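Local coordinates for CrmK (Actinoalloteichus sp. WH1-2216-6, PDB 5I1V), which probably acts as an oxidase with covalently bound FAD in the recycling of a shunt product during caerulomycin biosynthesis, at residues A[85-90]-A[96-101]; A[168-173]-A[199-204]. All coordinates share one frame; numbering follows the deposited sequence.

How the contacts relate
Both contacts belong to the same five-stranded antiparallel sheet of the FAD-binding region, their centres about 11 Å apart, and both are partly buried. Contact 1 joins adjacent strands of a border hairpin through four backbone-donated hydrogen bonds and an aromatic pair, with F96 and V98 buried; its far end, at A100, lines the FAD pocket. Contact 2 spans from the opposite border strand, 166-172, across 152-160 to 196-202, and is much smaller: one apolar touch and a doubtful water bridge, with W201 buried but V170, R173 and R203 partly exposed. The two meet where R199 NH1 forms salt bridges to E97 OE2 at 2.7 Å and E99 OE2 at 2.8 Å.

Contact 1 (A[85-90]-A[96-101]); sequences SHVGYD and FEVEAG
With CG anti to the backbone N (chi1 -166°), Y89 turns the edge of its ring toward the face of F96, whose own CG stands anti to its carbonyl carbon. The resulting stack is edge-to-face: Y89 CD1 sits over the centre of the F96 ring, 3.7 Å from F96 CE1, with the planes 59° apart. On the same face of the sheet V87 CG2 meets V98 CG1 at 4.4 Å. These pairs flank G88 and E97, a hydrogen-bonded antiparallel pair in which E97 N donates to G88 O (2.6 Å) and G88 N to E97 O.

Toward the open end of the hairpin the contact is polar. E99 N binds H86 O in a nearly straight bond of 2.9 Å, and its side chain, extended beyond CG, returns to accept H86 N at OE1, also at 2.9 Å; this donor approaches from above the carboxylate plane, 43° out of it. H86 is thus gripped through both its backbone N and O, while E99 OE2 forms a salt bridge with R199 NH1. Were E99 replaced by an alanine, H86 N would probably lose this acceptor and R199 NH1 one of the two carboxylates that hold it. On the face that carries E97, a water in the plane of the H86 ring bridges H86 NE2 to E97 OE1, to which it donates at 2.8 Å; E97 OE2 is engaged by R199.

Strands 87-90 and 95-99 form a beta hairpin at the sheet border. Helix 104-115 covers V87, V98 and F96 through I107, V110 and L111, while P212 and A215 pack on both aromatic rings. Just past the end of 95-99, A100 touches the FAD, and strand 196-202 continues the sheet beyond 95-99.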
loop_
_atom_site.group_PDB
_atom_site.type_symbol
_atom_site.label_atom_id
_atom_site.label_comp_id
_atom_site.label_asym_id
_atom_site.label_seq_id
_atom_site.Cartn_x
_atom_site.Cartn_y
_atom_site.Cartn_z
ATOM N N SER A 85 -6.016 -2.474 -15.573
ATOM C CA SER A 85 -5.885 -3.226 -14.329
ATOM C C SER A 85 -7.169 -3.975 -13.966
ATOM O O SER A 85 -7.374 -4.360 -12.821
ATOM C CB SER A 85 -5.482 -2.274 -13.215
ATOM O OG SER A 85 -6.542 -1.312 -13.099
ATOM N N HIS A 86 -8.058 -4.205 -14.944
ATOM C CA HIS A 86 -9.221 -4.985 -14.655
ATOM C C HIS A 86 -8.906 -6.386 -14.117
ATOM O O HIS A 86 -8.048 -7.083 -14.666
ATOM C CB HIS A 86 -10.094 -5.093 -15.905
ATOM C CG HIS A 86 -11.276 -5.971 -15.708
ATOM N ND1 HIS A 86 -12.386 -5.557 -15.004
ATOM C CD2 HIS A 86 -11.512 -7.249 -16.078
ATOM C CE1 HIS A 86 -13.272 -6.538 -14.975
ATOM N NE2 HIS A 86 -12.770 -7.571 -15.628
ATOM N N VAL A 87 -9.645 -6.805 -13.077
ATOM C CA VAL A 87 -9.637 -8.189 -12.526
ATOM C C VAL A 87 -11.110 -8.638 -12.409
ATOM O O VAL A 87 -11.925 -7.914 -11.866
ATOM C CB VAL A 87 -8.982 -8.240 -11.132
ATOM C CG1 VAL A 87 -9.083 -9.623 -10.503
ATOM C CG2 VAL A 87 -7.523 -7.844 -11.232
ATOM N N GLY A 88 -11.457 -9.765 -13.001
ATOM C CA GLY A 88 -12.859 -10.196 -13.065
ATOM C C GLY A 88 -12.939 -11.642 -13.521
ATOM O O GLY A 88 -12.029 -12.130 -14.161
ATOM N N TYR A 89 -14.012 -12.331 -13.179
ATOM C CA TYR A 89 -14.270 -13.666 -13.727
ATOM C C TYR A 89 -14.852 -13.590 -15.119
ATOM O O TYR A 89 -15.751 -12.823 -15.361
ATOM C CB TYR A 89 -15.309 -14.393 -12.894
ATOM C CG TYR A 89 -15.398 -15.868 -13.182
ATOM C CD1 TYR A 89 -14.283 -16.688 -13.000
ATOM C CD2 TYR A 89 -16.609 -16.462 -13.604
ATOM C CE1 TYR A 89 -14.356 -18.039 -13.182
ATOM C CE2 TYR A 89 -16.681 -17.841 -13.824
ATOM C CZ TYR A 89 -15.558 -18.613 -13.609
ATOM O OH TYR A 89 -15.591 -20.009 -13.771
ATOM N N ASP A 90 -14.285 -14.367 -16.023
ATOM C CA ASP A 90 -14.687 -14.453 -17.410
ATOM C C ASP A 90 -15.493 -15.762 -17.538
ATOM O O ASP A 90 -14.923 -16.898 -17.542
ATOM C CB ASP A 90 -13.432 -14.457 -18.284
ATOM C CG ASP A 90 -13.731 -14.476 -19.799
ATOM O OD1 ASP A 90 -14.798 -14.948 -20.231
ATOM O OD2 ASP A 90 -12.832 -14.058 -20.573
ATOM N N PHE A 96 -10.467 -16.563 -14.206
ATOM C CA PHE A 96 -10.306 -15.182 -13.816
ATOM C C PHE A 96 -9.427 -14.390 -14.796
ATOM O O PHE A 96 -8.254 -14.760 -15.030
ATOM C CB PHE A 96 -9.767 -15.075 -12.399
ATOM C CG PHE A 96 -10.724 -15.572 -11.389
ATOM C CD1 PHE A 96 -11.725 -14.761 -10.890
ATOM C CD2 PHE A 96 -10.641 -16.891 -10.961
ATOM C CE1 PHE A 96 -12.627 -15.289 -9.976
ATOM C CE2 PHE A 96 -11.515 -17.383 -10.046
ATOM C CZ PHE A 96 -12.496 -16.601 -9.547
ATOM N N GLU A 97 -9.985 -13.311 -15.345
ATOM C CA GLU A 97 -9.235 -12.425 -16.249
ATOM C C GLU A 97 -8.487 -11.391 -15.430
ATOM O O GLU A 97 -9.071 -10.728 -14.572
ATOM C CB GLU A 97 -10.185 -11.736 -17.186
ATOM C CG GLU A 97 -9.538 -11.006 -18.355
ATOM C CD GLU A 97 -10.577 -10.184 -19.160
ATOM O OE1 GLU A 97 -11.759 -10.286 -18.816
ATOM O OE2 GLU A 97 -10.215 -9.388 -20.069
ATOM N N VAL A 98 -7.196 -11.276 -15.687
ATOM C CA VAL A 98 -6.345 -10.351 -14.982
ATOM C C VAL A 98 -5.584 -9.541 -16.026
ATOM O O VAL A 98 -4.668 -10.071 -16.663
ATOM C CB VAL A 98 -5.335 -11.070 -14.050
ATOM C CG1 VAL A 98 -4.404 -10.066 -13.354
ATOM C CG2 VAL A 98 -5.997 -11.928 -12.971
ATOM N N GLU A 99 -5.915 -8.269 -16.175
ATOM C CA GLU A 99 -5.123 -7.368 -17.061
ATOM C C GLU A 99 -3.711 -7.191 -16.555
ATOM O O GLU A 99 -3.473 -7.252 -15.334
ATOM C CB GLU A 99 -5.822 -6.026 -17.282
ATOM C CG GLU A 99 -6.901 -6.212 -18.323
ATOM C CD GLU A 99 -7.763 -4.985 -18.603
ATOM O OE1 GLU A 99 -7.675 -3.994 -17.830
ATOM O OE2 GLU A 99 -8.517 -5.020 -19.616
ATOM N N ALA A 100 -2.777 -6.963 -17.485
ATOM C CA ALA A 100 -1.312 -7.006 -17.166
ATOM C C ALA A 100 -0.941 -5.964 -16.166
ATOM O O ALA A 100 0.068 -6.086 -15.421
ATOM C CB ALA A 100 -0.506 -6.777 -18.421
ATOM N N GLY A 101 -1.698 -4.881 -16.145
ATOM C CA GLY A 101 -1.348 -3.811 -15.235
ATOM C C GLY A 101 -1.963 -3.882 -13.873
ATOM O O GLY A 101 -1.711 -2.992 -13.076
HETATM O O HOH W 1 -13.554 -10.306 -16.691
#

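Contact 2 (A[168-173]-A[199-204]); sequences TVVATR and RYWLRS
Apolar contact between 168-173 and 199-204 rests on V170 and W201. V170 CG1 lies 4.2 Å from W201 CZ3, on the six-membered part of the indole, and both residues direct their CB toward the opposing segment. The indole is fixed from its other end, where NE1 donates to D90 OD2, and it also makes a cation-pi contact with R93.

The polar link is indirect. A water donates to R203 O at 2.8 Å but lies only 2.4 Å from R173 NH1, too short to trust, so that half of the bridge is doubtful. R173 extends toward this water with CG placed between its backbone N and carbonyl carbon (chi1 65°), and the guanidinium comes no nearer than 4.5 Å from NH1 to R203 O. The side chain of R203 has its own partner, its NE donating to G94 O.

No backbone pairing joins the two strands, as the 9.3 Å between V170 CA and Y200 CA indicates: strand 152-160 runs between them, bonded to V169 and A171 on one side and to R199 on the other. Strands 166-172 and 196-202 are thus second neighbours, and V170 and W201 meet across 152-160 in the five-stranded antiparallel sheet of the PCMH-type FAD-binding domain.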
loop_
_atom_site.group_PDB
_atom_site.type_symbol
_atom_site.label_atom_id
_atom_site.label_comp_id
_atom_site.label_asym_id
_atom_site.label_seq_id
_atom_site.Cartn_x
_atom_site.Cartn_y
_atom_site.Cartn_z
ATOM N N THR A 168 -2.765 -9.846 -32.366
ATOM C CA THR A 168 -3.058 -10.309 -31.032
ATOM C C THR A 168 -3.403 -11.766 -31.101
ATOM O O THR A 168 -4.224 -12.195 -31.945
ATOM C CB THR A 168 -4.246 -9.572 -30.422
ATOM O OG1 THR A 168 -4.048 -8.149 -30.539
ATOM C CG2 THR A 168 -4.343 -9.923 -28.940
ATOM N N VAL A 169 -2.830 -12.530 -30.200
ATOM C CA VAL A 169 -3.135 -13.937 -30.139
ATOM C C VAL A 169 -3.487 -14.312 -28.714
ATOM O O VAL A 169 -2.928 -13.781 -27.768
ATOM C CB VAL A 169 -1.987 -14.802 -30.705
ATOM C CG1 VAL A 169 -1.677 -14.412 -32.140
ATOM C CG2 VAL A 169 -0.718 -14.662 -29.908
ATOM N N VAL A 170 -4.361 -15.278 -28.576
ATOM C CA VAL A 170 -4.624 -15.884 -27.282
ATOM C C VAL A 170 -4.039 -17.282 -27.336
ATOM O O VAL A 170 -4.340 -18.085 -28.234
ATOM C CB VAL A 170 -6.119 -15.945 -26.985
ATOM C CG1 VAL A 170 -6.404 -16.812 -25.765
ATOM C CG2 VAL A 170 -6.666 -14.525 -26.777
ATOM N N ALA A 171 -3.152 -17.558 -26.405
ATOM C CA ALA A 171 -2.515 -18.859 -26.353
ATOM C C ALA A 171 -2.997 -19.566 -25.076
ATOM O O ALA A 171 -2.973 -18.986 -23.991
ATOM C CB ALA A 171 -1.011 -18.703 -26.323
ATOM N N THR A 172 -3.375 -20.833 -25.192
ATOM C CA THR A 172 -3.946 -21.569 -24.047
ATOM C C THR A 172 -3.143 -22.836 -23.744
ATOM O O THR A 172 -2.302 -23.272 -24.520
ATOM C CB THR A 172 -5.429 -21.960 -24.290
ATOM O OG1 THR A 172 -5.465 -23.146 -25.058
ATOM C CG2 THR A 172 -6.259 -20.889 -25.003
ATOM N N ARG A 173 -3.394 -23.398 -22.567
ATOM C CA ARG A 173 -2.727 -24.620 -22.098
ATOM C C ARG A 173 -3.240 -25.929 -22.712
ATOM O O ARG A 173 -2.610 -26.964 -22.514
ATOM C CB ARG A 173 -2.834 -24.731 -20.576
ATOM C CG ARG A 173 -4.244 -24.910 -20.058
ATOM C CD ARG A 173 -4.277 -24.892 -18.541
ATOM N NE ARG A 173 -3.212 -25.707 -18.033
ATOM C CZ ARG A 173 -2.599 -25.533 -16.869
ATOM N NH1 ARG A 173 -2.928 -24.538 -16.013
ATOM N NH2 ARG A 173 -1.640 -26.399 -16.556
ATOM N N ARG A 199 -3.357 -9.530 -21.048
ATOM C CA ARG A 199 -4.154 -10.112 -19.963
ATOM C C ARG A 199 -3.844 -11.589 -19.834
ATOM O O ARG A 199 -3.359 -12.198 -20.742
ATOM C CB ARG A 199 -5.681 -9.899 -20.156
ATOM C CG ARG A 199 -6.234 -10.534 -21.401
ATOM C CD ARG A 199 -7.532 -9.879 -21.926
ATOM N NE ARG A 199 -7.272 -8.581 -22.514
ATOM C CZ ARG A 199 -7.772 -7.428 -22.079
ATOM N NH1 ARG A 199 -8.669 -7.409 -21.116
ATOM N NH2 ARG A 199 -7.406 -6.296 -22.653
ATOM N N TYR A 200 -4.154 -12.134 -18.676
ATOM C CA TYR A 200 -3.903 -13.528 -18.324
ATOM C C TYR A 200 -5.258 -14.046 -17.881
ATOM O O TYR A 200 -6.104 -13.274 -17.376
ATOM C CB TYR A 200 -2.994 -13.656 -17.091
ATOM C CG TYR A 200 -1.579 -13.178 -17.161
ATOM C CD1 TYR A 200 -0.598 -14.007 -17.668
ATOM C CD2 TYR A 200 -1.196 -11.929 -16.655
ATOM C CE1 TYR A 200 0.742 -13.645 -17.681
ATOM C CE2 TYR A 200 0.159 -11.536 -16.675
ATOM C CZ TYR A 200 1.126 -12.409 -17.182
ATOM O OH TYR A 200 2.480 -12.108 -17.210
ATOM N N TRP A 201 -5.434 -15.336 -17.982
ATOM C CA TRP A 201 -6.582 -16.013 -17.402
ATOM C C TRP A 201 -6.077 -17.086 -16.455
ATOM O O TRP A 201 -5.257 -17.935 -16.815
ATOM C CB TRP A 201 -7.466 -16.646 -18.489
ATOM C CG TRP A 201 -8.324 -15.676 -19.241
ATOM C CD1 TRP A 201 -9.554 -15.245 -18.910
ATOM C CD2 TRP A 201 -7.974 -15.004 -20.458
ATOM N NE1 TRP A 201 -10.025 -14.352 -19.859
ATOM C CE2 TRP A 201 -9.070 -14.191 -20.821
ATOM C CE3 TRP A 201 -6.866 -15.043 -21.286
ATOM C CZ2 TRP A 201 -9.086 -13.433 -21.997
ATOM C CZ3 TRP A 201 -6.864 -14.276 -22.447
ATOM C CH2 TRP A 201 -7.976 -13.501 -22.801
ATOM N N LEU A 202 -6.644 -17.089 -15.244
ATOM C CA LEU A 202 -6.247 -17.986 -14.232
ATOM C C LEU A 202 -7.358 -18.936 -13.828
ATOM O O LEU A 202 -8.476 -18.508 -13.554
ATOM C CB LEU A 202 -5.784 -17.212 -12.982
ATOM C CG LEU A 202 -4.698 -16.149 -13.201
ATOM C CD1 LEU A 202 -4.520 -15.311 -11.947
ATOM C CD2 LEU A 202 -3.383 -16.788 -13.541
ATOM N N ARG A 203 -6.994 -20.205 -13.689
ATOM C CA ARG A 203 -7.906 -21.206 -13.183
ATOM C C ARG A 203 -7.163 -22.494 -12.841
ATOM O O ARG A 203 -6.182 -22.802 -13.457
ATOM C CB ARG A 203 -8.987 -21.439 -14.254
ATOM C CG ARG A 203 -8.958 -22.740 -14.975
ATOM C CD ARG A 203 -10.025 -22.762 -16.068
ATOM N NE ARG A 203 -11.286 -23.282 -15.599
ATOM C CZ ARG A 203 -11.559 -24.586 -15.507
ATOM N NH1 ARG A 203 -10.641 -25.489 -15.871
ATOM N NH2 ARG A 203 -12.744 -24.996 -15.048
ATOM N N SER A 204 -7.624 -23.242 -11.853
ATOM C CA SER A 204 -7.077 -24.577 -11.566
ATOM C C SER A 204 -7.349 -25.495 -12.718
ATOM O O SER A 204 -8.469 -25.529 -13.227
ATOM C CB SER A 204 -7.740 -25.194 -10.333
ATOM O OG SER A 204 -7.524 -24.379 -9.217
HETATM O O HOH W 2 -5.233 -23.878 -15.872
#